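Local coordinates for protein glycoside Hydrolase (Bacteroides uniformis, PDB 5T99) that binds d-galacto-isofagomine and, as a family 2 glycoside hydrolase, probably cleaves galactosidic bonds in agarose breakdown by a human gut symbiont, at residues Ser29-Trp34 against Tyr169-Leu174; Lys38-Gly43 against His83-Tyr88; Asn58-Trp63 against Gly322-Val327; Asp108-Glu113 against Val151-Arg156. All blocks are in the same frame, centred on the assembly; numbering follows the deposited sequence. Where two conformers were deposited one is given.

All four contacts involve the sugar-binding domain of this family 2 enzyme. Interaction 1 is the most buried: apolar side chains fill the space between two antiparallel sheets. Interactions 2 and 4 both reach the six-stranded sheet, through its neighbouring strands 86-93 and 146-153, and both run out to an exposed side where a glutamate meets a tryptophan N-H or an arginine. Interaction 3 alone joins two domains, bringing the loop 58-63 against 322-327 of the barrel; it is partly buried, with a carboxylate as its polar centre. Backbone bonds tie 29-34 to 58-63, and 169-174 to 322-327, so interactions 1 and 3 form one continuous region.

Interaction 1: residues Ser29-Trp34 against Tyr169-Leu174; sequences SFNENW and YRNVWL
Phe30 and Leu174 form the apolar centre, with Phe30 CD1 3.8 Å from Leu174 CB. The Phe30 ring is swung to the side anti to its own backbone N (chi1 -154°), which carries CD1 onto the leucine and leaves CG1 of Val172 at the ring edge, near the ring plane. Val172 CG1 also lies 4.5 Å from Trp34 CZ2. Leu149 of strand 146-153 touches both Phe30 and Trp34, placing this cluster between the two antiparallel sheets of the sugar-binding domain; residues 29-34 are the crossing from edge strand 28-29 to strand 34-38. Ser29 pairs with Trp173 as an antiparallel non-hydrogen-bonded pair. Beside it, Phe30 N donates to Val172 O at 3.0 Å in an almost straight bond (174°). Within the turn, Trp34 NE1 grips Phe30 O at 3.0 Å, and Ser29 OG accepts from Asn31 N, an ST turn. The amide of Asn31 lies against the backbone of Val172 and near the amide of Asn171, the two amide planes 27° apart. With a leucine in place of Asn31, Val172 N and the Asn171 amide would probably lose a polar neighbour. Farthest out, a water lies over one face of the Trp173 indole, donates to Val172 O at 2.6 Å and reaches Ser29 OG, while Trp173 NE1 is hydrogen-bonded to Asp108 OD2.

Interaction 2: residues Lys38-Gly43 against His83-Tyr88; sequences KGEIKG and HGTGWY
Trp87 points the N-H edge of its indole at Glu40: NE1 donates to Glu40 OE1 at 3.2 Å in a nearly straight bond (169°). The oxygen lies almost in the indole plane, yet the carboxylate plane is turned 56° from it, and the N-H arrives nearly along the C-O bond of OE1. Glu40 can present this oxygen because its chain bends at chi2 (61°) and folds back over its own backbone, where OE1 also takes Ile41 N at 2.9 Å through its anti lone pair. In this one of its two modelled conformers two donors meet the oxygen, so the grip may be only partial. Next to NE1 on the same indole edge, CD1 lies 3.6 Å from Gly39 O and 4.1 Å from Ile41 CG2. Thr85 turns its methyl, not its hydroxyl, to the opposite segment: CG2 sits 3.8 Å from Gly39 O and 4.0 Å from Glu40 OE1. In the backbone, Gly39 N donates to Thr85 O at 2.8 Å, a bent bond, and Gly39 has backbone angles that bring any side chain into conflict with the carbonyl before it. Lys38 and Gly86 form an antiparallel non-hydrogen-bonded pair where strands 34-38 and 86-93 begin to part. Strand 146-153 flanks strand 86-93 across the sheet, its Gln152 touching Glu40, Thr85 and Trp87, while Trp117 of strand 114-118 meets the Trp87 ring.

Interaction 3: residues Asn58-Trp63 against Gly322-Val327; sequences NLPHDW and GAAVNV
Asp62 and Ala323 make the polar link between the two loops: Ala323 N donates to Asp62 OD2 at 2.9 Å (157°). The carboxylate stands anti to the backbone N of its own residue (chi1 -178°), which sends it across to the barrel loop, and the N-H meets OD2 on its anti side, 32° out of the carboxylate plane. Both oxygens have further partners: OD2 accepts from Tyr163 OH, and OD1 from the backbone N of Ala64 and Ala166, so the buried carboxylate has four donors between its two oxygens, which probably helps to keep it charged. With an alanine at Asp62, Ala323 N and the Tyr163 hydroxyl would probably be left without their acceptor. Gly322 CA lies 3.6 Å from Asp62 OD2; a side chain there would probably collide with that oxygen. The other half is made by carbon atoms packed on one another and on backbone carbonyls. A cis peptide bond precedes Pro60, whose ring, puckered C-gamma endo, has CG 3.4 Å from Val325 O and CB 4.1 Å from Ala324 CB. The Ala324 methyl in turn lies 3.7 Å from Pro60 O. His61, between Pro60 and Asp62, starts its side chain away from the barrel loop and meets Phe36 edge-to-face. Residues 322-327 close the loop that leads from barrel strand 305-313 into helix 327-339, where Asn326 is the N-cap and its OD1 takes Ala329 N. The contact thus joins the sugar-binding domain to the first strand-to-helix loop of the TIM barrel, consistent with the multidomain build of family 2 enzymes.

Interaction 4: residues Asp108-Glu113 against Val151-Arg156; sequences DGAMSE and VQLTPR
Leu153 fills the close-packed half of this contact. Its CD2 lies 3.8 Å from Ala110 CB, its CD1 touches Met111 O at 3.7 Å, and its CB meets Ser112 O; CG anti to the carbonyl carbon (chi1 -58°) spreads the two methyls along the turning backbone of 110-112. A cis peptide bond before Ser112 sharpens that turn. Pro155 flanks it, with CB 3.6 Å from Ser112 OG. Just beyond, Thr154 N donates to Glu113 O at 3.0 Å, and Leu153 CA-H adds a weaker contact to the same oxygen. The outer half is polar and carries the waters. One water joins Ser112 OG to Arg156 N, another joins Thr154 OG1 to Glu113 O through a weak bond. Here Glu113, bent at chi2 (-104°), runs past Thr154, its CB 3.3 Å from Thr154 OG1, to meet the extended Arg156. OE1 sits over one face of the guanidinium, 2.7 Å from Arg156 NE, with carboxylate and guanidinium planes 30° apart. Arg156 NH1 has a further, weak partner in Asn382. Where strand 146-153 ends beside the loop leading to strand 114-118, backbone bonding and leucine packing therefore fix the path of the chain, whereas the salt bridge, approached over a face, probably owes more to charge attraction than to a directed N-H bond.

Interaction 1: residues Ser29-Trp34 against Tyr169-Leu174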
loop_
_atom_site.group_PDB
_atom_site.type_symbol
_atom_site.label_atom_id
_atom_site.label_comp_id
_atom_site.label_asym_id
_atom_site.label_seq_id
_atom_site.Cartn_x
_atom_site.Cartn_y
_atom_site.Cartn_z
ATOM N N SER A 29 -14.624 -13.764 10.111
ATOM C CA SER A 29 -14.106 -12.635 10.868
ATOM C C SER A 29 -14.343 -12.793 12.364
ATOM O O SER A 29 -15.455 -13.085 12.790
ATOM C CB SER A 29 -14.752 -11.332 10.405
ATOM O OG SER A 29 -14.315 -10.241 11.206
ATOM N N PHE A 30 -13.280 -12.587 13.138
ATOM C CA PHE A 30 -13.317 -12.610 14.590
ATOM C C PHE A 30 -13.021 -11.209 15.146
ATOM O O PHE A 30 -12.602 -11.073 16.290
ATOM C CB PHE A 30 -12.292 -13.636 15.104
ATOM C CG PHE A 30 -12.623 -14.223 16.458
ATOM C CD1 PHE A 30 -13.830 -14.900 16.668
ATOM C CD2 PHE A 30 -11.716 -14.138 17.510
ATOM C CE1 PHE A 30 -14.130 -15.458 17.906
ATOM C CE2 PHE A 30 -12.011 -14.694 18.751
ATOM C CZ PHE A 30 -13.220 -15.355 18.951
ATOM N N ASN A 31 -13.294 -10.179 14.343
ATOM C CA ASN A 31 -12.971 -8.786 14.666
ATOM C C ASN A 31 -13.924 -8.119 15.655
ATOM O O ASN A 31 -13.576 -7.098 16.252
ATOM C CB ASN A 31 -12.991 -7.932 13.388
ATOM C CG ASN A 31 -11.787 -8.158 12.498
ATOM O OD1 ASN A 31 -10.819 -8.810 12.872
ATOM N ND2 ASN A 31 -11.841 -7.600 11.308
ATOM N N GLU A 32 -15.128 -8.658 15.802
ATOM C CA GLU A 32 -16.175 -7.952 16.517
ATOM C C GLU A 32 -16.068 -8.213 18.015
ATOM O O GLU A 32 -15.674 -9.304 18.442
ATOM C CB GLU A 32 -17.569 -8.346 15.995
ATOM C CG GLU A 32 -17.921 -7.779 14.617
ATOM C CD GLU A 32 -17.083 -8.370 13.485
ATOM O OE1 GLU A 32 -16.518 -7.581 12.696
ATOM O OE2 GLU A 32 -16.971 -9.623 13.398
ATOM N N ASN A 33 -16.409 -7.185 18.793
ATOM C CA ASN A 33 -16.641 -7.278 20.243
ATOM C C ASN A 33 -15.395 -7.607 21.068
ATOM O O ASN A 33 -15.347 -8.623 21.750
ATOM C CB ASN A 33 -17.791 -8.254 20.559
ATOM C CG ASN A 33 -19.089 -7.876 19.856
ATOM O OD1 ASN A 33 -19.545 -6.741 19.938
ATOM N ND2 ASN A 33 -19.683 -8.831 19.161
ATOM N N TRP A 34 -14.407 -6.721 20.998
ATOM C CA TRP A 34 -13.238 -6.786 21.860
ATOM C C TRP A 34 -13.283 -5.702 22.934
ATOM O O TRP A 34 -14.035 -4.725 22.830
ATOM C CB TRP A 34 -11.941 -6.625 21.050
ATOM C CG TRP A 34 -11.618 -7.771 20.154
ATOM C CD1 TRP A 34 -12.219 -8.075 18.968
ATOM C CD2 TRP A 34 -10.588 -8.750 20.344
ATOM N NE1 TRP A 34 -11.638 -9.194 18.412
ATOM C CE2 TRP A 34 -10.638 -9.632 19.237
ATOM C CE3 TRP A 34 -9.642 -8.981 21.349
ATOM C CZ2 TRP A 34 -9.773 -10.719 19.104
ATOM C CZ3 TRP A 34 -8.784 -10.069 21.219
ATOM C CH2 TRP A 34 -8.855 -10.923 20.101
ATOM N N TYR A 169 -3.846 -4.095 14.236
ATOM C CA TYR A 169 -4.124 -3.195 13.112
ATOM C C TYR A 169 -4.557 -3.902 11.816
ATOM O O TYR A 169 -4.887 -3.232 10.816
ATOM C CB TYR A 169 -2.893 -2.311 12.839
ATOM C CG TYR A 169 -1.734 -3.002 12.122
ATOM C CD1 TYR A 169 -1.413 -2.688 10.799
ATOM C CD2 TYR A 169 -0.952 -3.966 12.769
ATOM C CE1 TYR A 169 -0.362 -3.329 10.141
ATOM C CE2 TYR A 169 0.090 -4.601 12.130
ATOM C CZ TYR A 169 0.383 -4.292 10.817
ATOM O OH TYR A 169 1.424 -4.942 10.192
ATOM N N ARG A 170 -4.526 -5.236 11.813
ATOM C CA ARG A 170 -5.003 -6.031 10.669
ATOM C C ARG A 170 -6.062 -7.008 11.140
ATOM O O ARG A 170 -6.232 -7.218 12.346
ATOM C CB ARG A 170 -3.853 -6.794 10.005
ATOM C CG ARG A 170 -2.806 -5.912 9.332
ATOM C CD ARG A 170 -1.859 -6.750 8.496
ATOM N NE ARG A 170 -0.826 -5.937 7.846
ATOM C CZ ARG A 170 0.375 -6.379 7.470
ATOM N NH1 ARG A 170 0.752 -7.643 7.696
ATOM N NH2 ARG A 170 1.235 -5.537 6.898
ATOM N N ASN A 171 -6.760 -7.618 10.184
ATOM C CA ASN A 171 -7.908 -8.460 10.503
ATOM C C ASN A 171 -7.512 -9.696 11.311
ATOM O O ASN A 171 -6.352 -10.131 11.301
ATOM C CB ASN A 171 -8.644 -8.894 9.235
ATOM C CG ASN A 171 -9.216 -7.731 8.446
ATOM O OD1 ASN A 171 -8.937 -7.589 7.251
ATOM N ND2 ASN A 171 -10.014 -6.900 9.092
ATOM N N VAL A 172 -8.503 -10.235 12.015
ATOM C CA VAL A 172 -8.358 -11.435 12.826
ATOM C C VAL A 172 -9.398 -12.431 12.331
ATOM O O VAL A 172 -10.513 -12.033 11.992
ATOM C CB VAL A 172 -8.553 -11.113 14.325
ATOM C CG1 VAL A 172 -8.370 -12.358 15.180
ATOM C CG2 VAL A 172 -7.563 -10.036 14.766
ATOM N N TRP A 173 -9.039 -13.711 12.291
ATOM C CA TRP A 173 -9.884 -14.743 11.678
ATOM C C TRP A 173 -10.100 -15.942 12.604
ATOM O O TRP A 173 -9.165 -16.406 13.247
ATOM C CB TRP A 173 -9.270 -15.212 10.355
ATOM C CG TRP A 173 -9.060 -14.086 9.414
ATOM C CD1 TRP A 173 -7.917 -13.369 9.251
ATOM C CD2 TRP A 173 -10.033 -13.497 8.546
ATOM N NE1 TRP A 173 -8.107 -12.384 8.324
ATOM C CE2 TRP A 173 -9.399 -12.436 7.873
ATOM C CE3 TRP A 173 -11.381 -13.763 8.273
ATOM C CZ2 TRP A 173 -10.058 -11.642 6.929
ATOM C CZ3 TRP A 173 -12.047 -12.969 7.337
ATOM C CH2 TRP A 173 -11.376 -11.925 6.669
ATOM N N LEU A 174 -11.339 -16.416 12.669
ATOM C CA LEU A 174 -11.679 -17.660 13.338
ATOM C C LEU A 174 -11.776 -18.764 12.289
ATOM O O LEU A 174 -12.470 -18.604 11.292
ATOM C CB LEU A 174 -13.018 -17.511 14.073
ATOM C CG LEU A 174 -13.657 -18.772 14.668
ATOM C CD1 LEU A 174 -12.861 -19.252 15.869
ATOM C CD2 LEU A 174 -15.115 -18.492 15.025
HETATM O O HOH W 1 -11.452 -10.701 9.983
#

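Interaction 2: residues Lys38-Gly43 against His83-Tyr88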
loop_
_atom_site.group_PDB
_atom_site.type_symbol
_atom_site.label_atom_id
_atom_site.label_comp_id
_atom_site.label_asym_id
_atom_site.label_seq_id
_atom_site.Cartn_x
_atom_site.Cartn_y
_atom_site.Cartn_z
ATOM N N LYS A 38 -5.230 0.812 26.831
ATOM C CA LYS A 38 -3.890 1.356 26.613
ATOM C C LYS A 38 -3.174 1.535 27.953
ATOM O O LYS A 38 -3.594 2.350 28.754
ATOM C CB LYS A 38 -3.980 2.704 25.898
ATOM C CG LYS A 38 -2.635 3.321 25.547
ATOM C CD LYS A 38 -2.806 4.627 24.795
ATOM C CE LYS A 38 -1.450 5.246 24.476
ATOM N NZ LYS A 38 -1.577 6.668 24.054
ATOM N N GLY A 39 -2.101 0.779 28.182
ATOM C CA GLY A 39 -1.285 0.875 29.407
ATOM C C GLY A 39 -1.056 -0.476 30.073
ATOM O O GLY A 39 -1.770 -1.446 29.789
ATOM N N GLU A 40 -0.051 -0.560 30.943
ATOM C CA GLU A 40 0.240 -1.811 31.646
ATOM C C GLU A 40 -0.747 -1.995 32.791
ATOM O O GLU A 40 -1.154 -1.030 33.439
ATOM C CB GLU A 40 1.680 -1.851 32.171
ATOM C CG GLU A 40 2.083 -3.175 32.826
ATOM C CD GLU A 40 2.004 -4.378 31.889
ATOM O OE1 GLU A 40 0.889 -4.884 31.638
ATOM O OE2 GLU A 40 3.068 -4.839 31.423
ATOM N N ILE A 41 -1.142 -3.245 32.999
ATOM C CA ILE A 41 -2.020 -3.645 34.107
ATOM C C ILE A 41 -1.747 -5.120 34.415
ATOM O O ILE A 41 -1.584 -5.933 33.497
ATOM C CB ILE A 41 -3.520 -3.359 33.818
ATOM C CG1 ILE A 41 -4.413 -3.887 34.955
ATOM C CG2 ILE A 41 -3.958 -3.941 32.477
ATOM C CD1 ILE A 41 -5.758 -3.192 35.070
ATOM N N LYS A 42 -1.670 -5.450 35.704
ATOM C CA LYS A 42 -1.284 -6.795 36.153
ATOM C C LYS A 42 -2.414 -7.802 35.934
ATOM O O LYS A 42 -3.587 -7.455 36.076
ATOM C CB LYS A 42 -0.889 -6.775 37.639
ATOM N N GLY A 43 -2.045 -9.029 35.561
ATOM C CA GLY A 43 -2.979 -10.164 35.462
ATOM C C GLY A 43 -4.141 -10.065 34.482
ATOM O O GLY A 43 -5.119 -10.796 34.626
ATOM N N HIS A 83 4.621 3.654 21.047
ATOM C CA HIS A 83 5.212 2.632 21.917
ATOM C C HIS A 83 4.464 2.599 23.239
ATOM O O HIS A 83 3.652 3.481 23.524
ATOM C CB HIS A 83 6.710 2.891 22.140
ATOM C CG HIS A 83 7.009 4.170 22.855
ATOM N ND1 HIS A 83 7.306 4.217 24.201
ATOM C CD2 HIS A 83 7.048 5.451 22.414
ATOM C CE1 HIS A 83 7.518 5.472 24.558
ATOM N NE2 HIS A 83 7.364 6.241 23.494
ATOM N N GLY A 84 4.752 1.574 24.033
ATOM C CA GLY A 84 4.108 1.364 25.321
ATOM C C GLY A 84 3.471 -0.006 25.341
ATOM O O GLY A 84 3.946 -0.929 24.682
ATOM N N THR A 85 2.393 -0.133 26.099
ATOM C CA THR A 85 1.708 -1.397 26.291
ATOM C C THR A 85 0.240 -1.201 25.943
ATOM O O THR A 85 -0.338 -0.145 26.242
ATOM C CB THR A 85 1.859 -1.881 27.738
ATOM O OG1 THR A 85 3.251 -2.050 28.023
ATOM C CG2 THR A 85 1.128 -3.201 27.975
ATOM N N GLY A 86 -0.337 -2.201 25.276
ATOM C CA GLY A 86 -1.757 -2.218 24.927
ATOM C C GLY A 86 -2.278 -3.623 25.092
ATOM O O GLY A 86 -1.611 -4.586 24.697
ATOM N N TRP A 87 -3.465 -3.740 25.681
ATOM C CA TRP A 87 -4.077 -5.025 25.954
ATOM C C TRP A 87 -5.390 -5.128 25.204
ATOM O O TRP A 87 -6.147 -4.155 25.147
ATOM C CB TRP A 87 -4.354 -5.189 27.449
ATOM C CG TRP A 87 -3.205 -5.696 28.278
ATOM C CD1 TRP A 87 -2.258 -4.948 28.923
ATOM C CD2 TRP A 87 -2.908 -7.057 28.579
ATOM N NE1 TRP A 87 -1.381 -5.767 29.601
ATOM C CE2 TRP A 87 -1.763 -7.064 29.414
ATOM C CE3 TRP A 87 -3.491 -8.276 28.217
ATOM C CZ2 TRP A 87 -1.193 -8.234 29.889
ATOM C CZ3 TRP A 87 -2.925 -9.453 28.704
ATOM C CH2 TRP A 87 -1.784 -9.418 29.534
ATOM N N TYR A 88 -5.652 -6.312 24.641
ATOM C CA TYR A 88 -6.956 -6.632 24.057
ATOM C C TYR A 88 -7.486 -7.918 24.669
ATOM O O TYR A 88 -6.734 -8.866 24.858
ATOM C CB TYR A 88 -6.876 -6.816 22.550
ATOM C CG TYR A 88 -6.452 -5.608 21.754
ATOM C CD1 TYR A 88 -7.380 -4.868 21.030
ATOM C CD2 TYR A 88 -5.108 -5.238 21.676
ATOM C CE1 TYR A 88 -6.982 -3.774 20.268
ATOM C CE2 TYR A 88 -4.703 -4.146 20.920
ATOM C CZ TYR A 88 -5.645 -3.428 20.222
ATOM O OH TYR A 88 -5.252 -2.364 19.481
#

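Interaction 3: residues Asn58-Trp63 against Gly322-Val327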
loop_
_atom_site.group_PDB
_atom_site.type_symbol
_atom_site.label_atom_id
_atom_site.label_comp_id
_atom_site.label_asym_id
_atom_site.label_seq_id
_atom_site.Cartn_x
_atom_site.Cartn_y
_atom_site.Cartn_z
ATOM N N ASN A 58 -14.365 -2.705 17.742
ATOM C CA ASN A 58 -14.113 -3.752 16.746
ATOM C C ASN A 58 -12.747 -3.531 16.079
ATOM O O ASN A 58 -12.341 -2.401 15.828
ATOM C CB ASN A 58 -15.205 -3.771 15.672
ATOM C CG ASN A 58 -16.590 -4.038 16.237
ATOM O OD1 ASN A 58 -16.756 -4.583 17.339
ATOM N ND2 ASN A 58 -17.605 -3.659 15.470
ATOM N N LEU A 59 -12.061 -4.637 15.795
ATOM C CA LEU A 59 -10.787 -4.623 15.078
ATOM C C LEU A 59 -11.114 -4.518 13.584
ATOM O O LEU A 59 -12.249 -4.804 13.204
ATOM C CB LEU A 59 -10.004 -5.913 15.375
ATOM C CG LEU A 59 -9.789 -6.260 16.850
ATOM C CD1 LEU A 59 -9.041 -7.573 16.975
ATOM C CD2 LEU A 59 -9.045 -5.143 17.564
ATOM N N PRO A 60 -10.167 -4.117 12.731
ATOM C CA PRO A 60 -8.792 -3.730 13.102
ATOM C C PRO A 60 -8.709 -2.366 13.783
ATOM O O PRO A 60 -9.607 -1.543 13.623
ATOM C CB PRO A 60 -8.068 -3.700 11.754
ATOM C CG PRO A 60 -9.135 -3.388 10.755
ATOM C CD PRO A 60 -10.465 -3.808 11.323
ATOM N N HIS A 61 -7.624 -2.146 14.519
ATOM C CA HIS A 61 -7.480 -0.980 15.408
ATOM C C HIS A 61 -6.017 -0.518 15.527
ATOM O O HIS A 61 -5.124 -1.310 15.864
ATOM C CB HIS A 61 -8.038 -1.348 16.797
ATOM C CG HIS A 61 -7.839 -0.298 17.851
ATOM N ND1 HIS A 61 -8.380 0.967 17.760
ATOM C CD2 HIS A 61 -7.200 -0.346 19.041
ATOM C CE1 HIS A 61 -8.061 1.658 18.839
ATOM N NE2 HIS A 61 -7.338 0.885 19.629
ATOM N N ASP A 62 -5.801 0.761 15.241
ATOM C CA ASP A 62 -4.535 1.453 15.482
ATOM C C ASP A 62 -4.799 2.440 16.615
ATOM O O ASP A 62 -5.473 3.449 16.398
ATOM C CB ASP A 62 -4.136 2.194 14.197
ATOM C CG ASP A 62 -2.800 2.939 14.294
ATOM O OD1 ASP A 62 -2.019 2.732 15.266
ATOM O OD2 ASP A 62 -2.542 3.729 13.347
ATOM N N TRP A 63 -4.312 2.161 17.827
ATOM C CA TRP A 63 -4.481 3.128 18.929
ATOM C C TRP A 63 -3.592 4.371 18.786
ATOM O O TRP A 63 -3.905 5.400 19.362
ATOM C CB TRP A 63 -4.321 2.479 20.314
ATOM C CG TRP A 63 -2.914 2.386 20.864
ATOM C CD1 TRP A 63 -2.094 3.424 21.229
ATOM C CD2 TRP A 63 -2.185 1.187 21.141
ATOM N NE1 TRP A 63 -0.906 2.937 21.702
ATOM C CE2 TRP A 63 -0.931 1.571 21.664
ATOM C CE3 TRP A 63 -2.469 -0.176 20.997
ATOM C CZ2 TRP A 63 0.040 0.642 22.047
ATOM C CZ3 TRP A 63 -1.506 -1.104 21.381
ATOM C CH2 TRP A 63 -0.267 -0.689 21.905
ATOM N N GLY A 322 -4.980 6.239 9.771
ATOM C CA GLY A 322 -4.013 5.450 10.519
ATOM C C GLY A 322 -3.648 4.140 9.820
ATOM O O GLY A 322 -3.781 4.020 8.595
ATOM N N ALA A 323 -3.221 3.160 10.611
ATOM C CA ALA A 323 -2.729 1.871 10.101
ATOM C C ALA A 323 -3.760 0.741 10.081
ATOM O O ALA A 323 -3.502 -0.292 9.467
ATOM C CB ALA A 323 -1.506 1.426 10.890
ATOM N N ALA A 324 -4.909 0.901 10.738
ATOM C CA ALA A 324 -5.945 -0.140 10.677
ATOM C C ALA A 324 -6.335 -0.415 9.213
ATOM O O ALA A 324 -6.558 0.525 8.450
ATOM C CB ALA A 324 -7.170 0.255 11.488
ATOM N N VAL A 325 -6.389 -1.693 8.827
ATOM C CA VAL A 325 -6.689 -2.054 7.442
ATOM C C VAL A 325 -8.066 -1.530 7.065
ATOM O O VAL A 325 -9.045 -1.760 7.773
ATOM C CB VAL A 325 -6.634 -3.577 7.174
ATOM C CG1 VAL A 325 -7.152 -3.915 5.773
ATOM C CG2 VAL A 325 -5.210 -4.078 7.302
ATOM N N ASN A 326 -8.117 -0.801 5.956
ATOM C CA ASN A 326 -9.372 -0.357 5.381
ATOM C C ASN A 326 -9.283 -0.468 3.862
ATOM O O ASN A 326 -8.504 0.230 3.220
ATOM C CB ASN A 326 -9.678 1.072 5.821
ATOM C CG ASN A 326 -11.030 1.552 5.335
ATOM O OD1 ASN A 326 -11.254 1.738 4.126
ATOM N ND2 ASN A 326 -11.941 1.776 6.277
ATOM N N VAL A 327 -10.127 -1.322 3.298
ATOM C CA VAL A 327 -10.060 -1.676 1.875
ATOM C C VAL A 327 -10.244 -0.445 0.984
ATOM O O VAL A 327 -9.470 -0.237 0.050
ATOM C CB VAL A 327 -11.099 -2.786 1.524
ATOM C CG1 VAL A 327 -11.146 -3.054 0.016
ATOM C CG2 VAL A 327 -10.783 -4.065 2.290
#

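Interaction 4: residues Asp108-Glu113 against Val151-Arg156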
loop_
_atom_site.group_PDB
_atom_site.type_symbol
_atom_site.label_atom_id
_atom_site.label_comp_id
_atom_site.label_asym_id
_atom_site.label_seq_id
_atom_site.Cartn_x
_atom_site.Cartn_y
_atom_site.Cartn_z
ATOM N N ASP A 108 -3.644 -11.507 11.078
ATOM C CA ASP A 108 -2.876 -10.961 9.945
ATOM C C ASP A 108 -1.769 -9.974 10.350
ATOM O O ASP A 108 -0.808 -9.749 9.593
ATOM C CB ASP A 108 -3.805 -10.255 8.950
ATOM C CG ASP A 108 -4.759 -11.202 8.250
ATOM O OD1 ASP A 108 -4.507 -12.435 8.227
ATOM O OD2 ASP A 108 -5.776 -10.692 7.724
ATOM N N GLY A 109 -1.917 -9.350 11.516
ATOM C CA GLY A 109 -0.941 -8.372 11.959
ATOM C C GLY A 109 -1.294 -7.800 13.310
ATOM O O GLY A 109 -2.457 -7.458 13.573
ATOM N N ALA A 110 -0.283 -7.719 14.165
ATOM C CA ALA A 110 -0.399 -7.092 15.460
ATOM C C ALA A 110 0.921 -6.384 15.769
ATOM O O ALA A 110 1.965 -7.021 15.869
ATOM C CB ALA A 110 -0.725 -8.133 16.507
ATOM N N MET A 111 0.847 -5.062 15.922
ATOM C CA MET A 111 2.008 -4.183 15.988
ATOM C C MET A 111 2.219 -3.670 17.416
ATOM O O MET A 111 1.367 -2.936 17.925
ATOM C CB MET A 111 1.774 -3.002 15.043
ATOM C CG MET A 111 2.982 -2.112 14.812
ATOM S SD MET A 111 4.296 -2.913 13.869
ATOM C CE MET A 111 3.545 -2.948 12.231
ATOM N N SER A 112 3.294 -4.048 18.105
ATOM C CA SER A 112 4.201 -5.153 17.786
ATOM C C SER A 112 4.494 -5.840 19.116
ATOM O O SER A 112 3.899 -5.460 20.132
ATOM C CB SER A 112 5.484 -4.648 17.103
ATOM O OG SER A 112 6.041 -3.530 17.764
ATOM N N GLU A 113 5.357 -6.861 19.117
ATOM C CA GLU A 113 5.712 -7.605 20.330
ATOM C C GLU A 113 4.478 -8.183 20.986
ATOM O O GLU A 113 4.076 -7.763 22.079
ATOM C CB GLU A 113 6.460 -6.708 21.304
ATOM C CG GLU A 113 7.783 -6.211 20.770
ATOM C CD GLU A 113 8.970 -6.925 21.379
ATOM O OE1 GLU A 113 9.975 -6.226 21.619
ATOM O OE2 GLU A 113 8.916 -8.156 21.615
ATOM N N VAL A 151 -4.659 -10.590 24.293
ATOM C CA VAL A 151 -3.482 -10.225 23.516
ATOM C C VAL A 151 -2.835 -9.040 24.206
ATOM O O VAL A 151 -3.508 -8.044 24.494
ATOM C CB VAL A 151 -3.836 -9.848 22.055
ATOM C CG1 VAL A 151 -2.603 -9.395 21.288
ATOM C CG2 VAL A 151 -4.487 -11.028 21.341
ATOM N N GLN A 152 -1.539 -9.160 24.489
ATOM C CA GLN A 152 -0.734 -8.034 24.963
ATOM C C GLN A 152 0.291 -7.664 23.893
ATOM O O GLN A 152 1.053 -8.521 23.423
ATOM C CB GLN A 152 -0.007 -8.377 26.268
ATOM C CG GLN A 152 0.784 -7.217 26.875
ATOM C CD GLN A 152 1.956 -7.659 27.757
ATOM O OE1 GLN A 152 2.651 -8.633 27.468
ATOM N NE2 GLN A 152 2.193 -6.911 28.821
ATOM N N LEU A 153 0.303 -6.386 23.533
ATOM C CA LEU A 153 1.294 -5.831 22.639
ATOM C C LEU A 153 2.227 -4.922 23.437
ATOM O O LEU A 153 1.755 -4.070 24.186
ATOM C CB LEU A 153 0.588 -5.037 21.540
ATOM C CG LEU A 153 -0.416 -5.841 20.707
ATOM C CD1 LEU A 153 -1.162 -4.918 19.760
ATOM C CD2 LEU A 153 0.266 -6.952 19.932
ATOM N N THR A 154 3.540 -5.094 23.282
ATOM C CA THR A 154 4.512 -4.225 23.959
ATOM C C THR A 154 5.449 -3.563 22.957
ATOM O O THR A 154 6.663 -3.796 22.994
ATOM C CB THR A 154 5.300 -4.970 25.073
ATOM O OG1 THR A 154 5.893 -6.165 24.558
ATOM C CG2 THR A 154 4.378 -5.339 26.231
ATOM N N PRO A 155 4.895 -2.721 22.055
ATOM C CA PRO A 155 5.761 -2.028 21.103
ATOM C C PRO A 155 6.763 -1.116 21.809
ATOM O O PRO A 155 6.397 -0.414 22.759
ATOM C CB PRO A 155 4.783 -1.201 20.260
ATOM C CG PRO A 155 3.573 -1.052 21.118
ATOM C CD PRO A 155 3.485 -2.345 21.864
ATOM N N ARG A 156 8.006 -1.143 21.335
ATOM C CA ARG A 156 9.106 -0.402 21.940
ATOM C C ARG A 156 9.374 0.884 21.188
ATOM O O ARG A 156 9.103 0.983 19.992
ATOM C CB ARG A 156 10.374 -1.248 21.919
ATOM C CG ARG A 156 10.256 -2.565 22.660
ATOM C CD ARG A 156 11.609 -3.249 22.730
ATOM N NE ARG A 156 11.519 -4.621 23.228
ATOM C CZ ARG A 156 12.555 -5.452 23.355
ATOM N NH1 ARG A 156 13.786 -5.053 23.028
ATOM N NH2 ARG A 156 12.361 -6.688 23.820
HETATM O O HOH W 2 8.696 -3.054 19.146
HETATM O O HOH W 3 5.947 -9.158 24.105
#